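Local coordinates for DUF3836 domain-containing protein (PDB 4R8O) that is of unknown function but folds as a single-layer antiparallel beta-sheet of the DUF3836 family, thought to have evolved from beta-hairpin repeats, at residues N16-S21 / A44-T49. Numbering follows the deposited sequence.
Sequences NGVVVS and ANNQRT
Val18 and Asn46 mark the closest backbone approach of 16-21 to 44-49, their CA atoms 8.3 Å apart, a gap spanned by side chains, with no hydrogen bond between the two segments. At one end Val18 extends CG1 to within 3.7 Å of Asn46 ND2, a methyl against an amide nitrogen. Farther along, Arg48 stretches toward Val19: with CG anti to the backbone N (chi1 -175°), the chain runs out extended and bends at chi3. This brings NH2 to 3.3 Å from Val19 CG2. The methyl meets the edge of the guanidinium, near its plane. Strands 18-28 and 48-57 are not neighbours in the seven-stranded antiparallel meander; strand 31-42 runs between them, and the contact reaches over it on the surface of this single-layer sheet, Asn46 belonging to the turn before 48-57. Residues of the intervening strand hold the Arg48 end: Tyr42 OH hydrogen-bonds both Arg48 NH2 and Val19 O, linking the guanidinium to the backbone of the other segment, while Tyr40 makes a cation-pi contact with it. Val18 also packs on Tyr42, and Val19 on Ala12 of strand 8-15. Next along the strand, Val20 and Ser21 pair with the single residue Glu13, a classic beta bulge.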
ATOM      1  N   ASN A  16      14.019  -7.629   9.162  1.00 90.31           N
ATOM      2  CA  ASN A  16      14.683  -8.791   8.554  1.00 89.86           C
ATOM      3  C   ASN A  16      15.022  -8.635   7.059  1.00 87.60           C
ATOM      4  O   ASN A  16      14.868  -9.581   6.279  1.00 89.22           O
ATOM      5  CB  ASN A  16      13.850 -10.066   8.783  1.00 89.87           C
ATOM      6  CG  ASN A  16      13.645 -10.396  10.256  1.00 90.65           C
ATOM      7  OD1 ASN A  16      14.460 -10.048  11.126  1.00 89.42           O
ATOM      8  ND2 ASN A  16      12.554 -11.104  10.542  1.00 87.21           N
ATOM      9  N   GLY A  17      15.453  -7.434   6.654  1.00 82.49           N
ATOM     10  CA  GLY A  17      15.887  -7.205   5.280  1.00 77.22           C
ATOM     11  C   GLY A  17      14.801  -6.746   4.338  1.00 78.45           C
ATOM     12  O   GLY A  17      15.117  -6.324   3.223  1.00 84.03           O
ATOM     13  N   VAL A  18      13.537  -6.814   4.768  1.00 72.39           N
ATOM     14  CA  VAL A  18      12.434  -6.383   3.937  1.00 68.48           C
ATOM     15  C   VAL A  18      11.703  -5.232   4.571  1.00 67.24           C
ATOM     16  O   VAL A  18      11.352  -5.276   5.747  1.00 67.96           O
ATOM     17  CB  VAL A  18      11.411  -7.499   3.604  1.00 69.42           C
ATOM     18  CG1 VAL A  18      12.046  -8.494   2.638  1.00 77.40           C
ATOM     19  CG2 VAL A  18      10.867  -8.209   4.837  1.00 65.64           C
ATOM     20  N   VAL A  19      11.424  -4.242   3.724  1.00 66.73           N
ATOM     21  CA  VAL A  19      10.549  -3.124   4.034  1.00 66.21           C
ATOM     22  C   VAL A  19       9.095  -3.512   4.323  1.00 66.40           C
ATOM     23  O   VAL A  19       8.366  -3.901   3.435  1.00 71.47           O
ATOM     24  CB  VAL A  19      10.578  -2.041   2.926  1.00 66.19           C
ATOM     25  CG1 VAL A  19      11.946  -1.397   2.869  1.00 69.10           C
ATOM     26  CG2 VAL A  19      10.230  -2.582   1.545  1.00 76.63           C
ATOM     27  N   VAL A  20       8.686  -3.382   5.582  1.00 70.75           N
ATOM     28  CA  VAL A  20       7.347  -3.749   6.067  1.00 64.54           C
ATOM     29  C   VAL A  20       6.406  -2.584   5.902  1.00 60.68           C
ATOM     30  O   VAL A  20       5.191  -2.739   5.932  1.00 67.12           O
ATOM     31  CB  VAL A  20       7.418  -4.136   7.569  1.00 67.48           C
ATOM     32  CG1 VAL A  20       6.049  -4.510   8.164  1.00 71.64           C
ATOM     33  CG2 VAL A  20       8.381  -5.290   7.723  1.00 64.08           C
ATOM     34  N   SER A  21       6.972  -1.404   5.781  1.00 60.02           N
ATOM     35  CA  SER A  21       6.201  -0.208   5.667  1.00 62.54           C
ATOM     36  C   SER A  21       7.042   0.908   5.082  1.00 65.32           C
ATOM     37  O   SER A  21       8.273   0.918   5.221  1.00 64.00           O
ATOM     38  CB  SER A  21       5.711   0.207   7.049  1.00 62.42           C
ATOM     39  OG  SER A  21       5.085   1.487   7.021  1.00 69.08           O
ATOM     40  N   ALA A  44       6.160 -16.720   2.840  1.00 68.81           N
ATOM     41  CA  ALA A  44       7.293 -17.426   3.482  1.00 72.86           C
ATOM     42  C   ALA A  44       8.555 -17.373   2.626  1.00 78.59           C
ATOM     43  O   ALA A  44       9.637 -17.044   3.129  1.00 78.98           O
ATOM     44  CB  ALA A  44       6.933 -18.871   3.795  1.00 70.05           C
ATOM     45  N   ASN A  45       8.393 -17.608   1.326  1.00 81.26           N
ATOM     46  CA  ASN A  45       9.484 -17.381   0.362  1.00 83.37           C
ATOM     47  C   ASN A  45       9.911 -15.920   0.237  1.00 81.11           C
ATOM     48  O   ASN A  45      10.838 -15.621  -0.498  1.00 92.62           O
ATOM     49  CB  ASN A  45       9.109 -17.907  -1.021  1.00 84.78           C
ATOM     50  CG  ASN A  45       8.987 -19.408  -1.057  1.00 88.42           C
ATOM     51  OD1 ASN A  45       9.617 -20.121  -0.270  1.00 93.42           O
ATOM     52  ND2 ASN A  45       8.173 -19.907  -1.978  1.00 95.02           N
ATOM     53  N   ASN A  46       9.194 -15.006   0.894  1.00 75.09           N
ATOM     54  CA  ASN A  46       9.601 -13.596   1.085  1.00 71.11           C
ATOM     55  C   ASN A  46       9.407 -12.645  -0.095  1.00 66.62           C
ATOM     56  O   ASN A  46      10.109 -11.648  -0.234  1.00 72.50           O
ATOM     57  CB  ASN A  46      11.030 -13.474   1.691  1.00 73.12           C
ATOM     58  CG  ASN A  46      11.018 -12.886   3.096  1.00 76.25           C
ATOM     59  OD1 ASN A  46      10.131 -13.172   3.914  1.00 79.64           O
ATOM     60  ND2 ASN A  46      12.003 -12.073   3.394  1.00 78.31           N
ATOM     61  N   GLN A  47       8.424 -12.996  -0.918  1.00 66.36           N
ATOM     62  CA  GLN A  47       7.911 -12.222  -2.033  1.00 60.99           C
ATOM     63  C   GLN A  47       6.701 -11.455  -1.545  1.00 62.73           C
ATOM     64  O   GLN A  47       5.969 -11.916  -0.641  1.00 56.30           O
ATOM     65  CB  GLN A  47       7.495 -13.145  -3.148  1.00 65.16           C
ATOM     66  CG  GLN A  47       8.663 -13.828  -3.835  1.00 67.74           C
ATOM     67  CD  GLN A  47       8.194 -14.841  -4.850  1.00 73.04           C
ATOM     68  OE1 GLN A  47       7.259 -15.624  -4.585  1.00 81.56           O
ATOM     69  NE2 GLN A  47       8.832 -14.859  -6.010  1.00 76.06           N
ATOM     70  N   ARG A  48       6.527 -10.275  -2.134  1.00 56.62           N
ATOM     71  CA  ARG A  48       5.570  -9.346  -1.647  1.00 55.51           C
ATOM     72  C   ARG A  48       4.168  -9.794  -2.016  1.00 54.10           C
ATOM     73  O   ARG A  48       3.906 -10.132  -3.162  1.00 49.76           O
ATOM     74  CB  ARG A  48       5.823  -7.964  -2.223  1.00 59.66           C
ATOM     75  CG  ARG A  48       4.904  -6.899  -1.632  1.00 58.77           C
ATOM     76  CD  ARG A  48       5.341  -5.529  -2.091  1.00 64.10           C
ATOM     77  NE  ARG A  48       6.536  -5.074  -1.356  1.00 65.06           N
ATOM     78  CZ  ARG A  48       7.361  -4.089  -1.738  1.00 66.93           C
ATOM     79  NH1 ARG A  48       7.178  -3.432  -2.894  1.00 66.66           N
ATOM     80  NH2 ARG A  48       8.411  -3.770  -0.969  1.00 61.07           N
ATOM     81  N   THR A  49       3.261  -9.697  -1.051  1.00 54.08           N
ATOM     82  CA  THR A  49       1.881 -10.167  -1.218  1.00 53.77           C
ATOM     83  C   THR A  49       0.827  -9.099  -1.164  1.00 49.70           C
ATOM     84  O   THR A  49      -0.165  -9.199  -1.878  1.00 57.60           O
ATOM     85  CB  THR A  49       1.622 -11.254  -0.191  1.00 53.94           C
ATOM     86  OG1 THR A  49       2.161 -12.447  -0.756  1.00 49.77           O
ATOM     87  CG2 THR A  49       0.151 -11.488   0.073  1.00 63.79           C
TER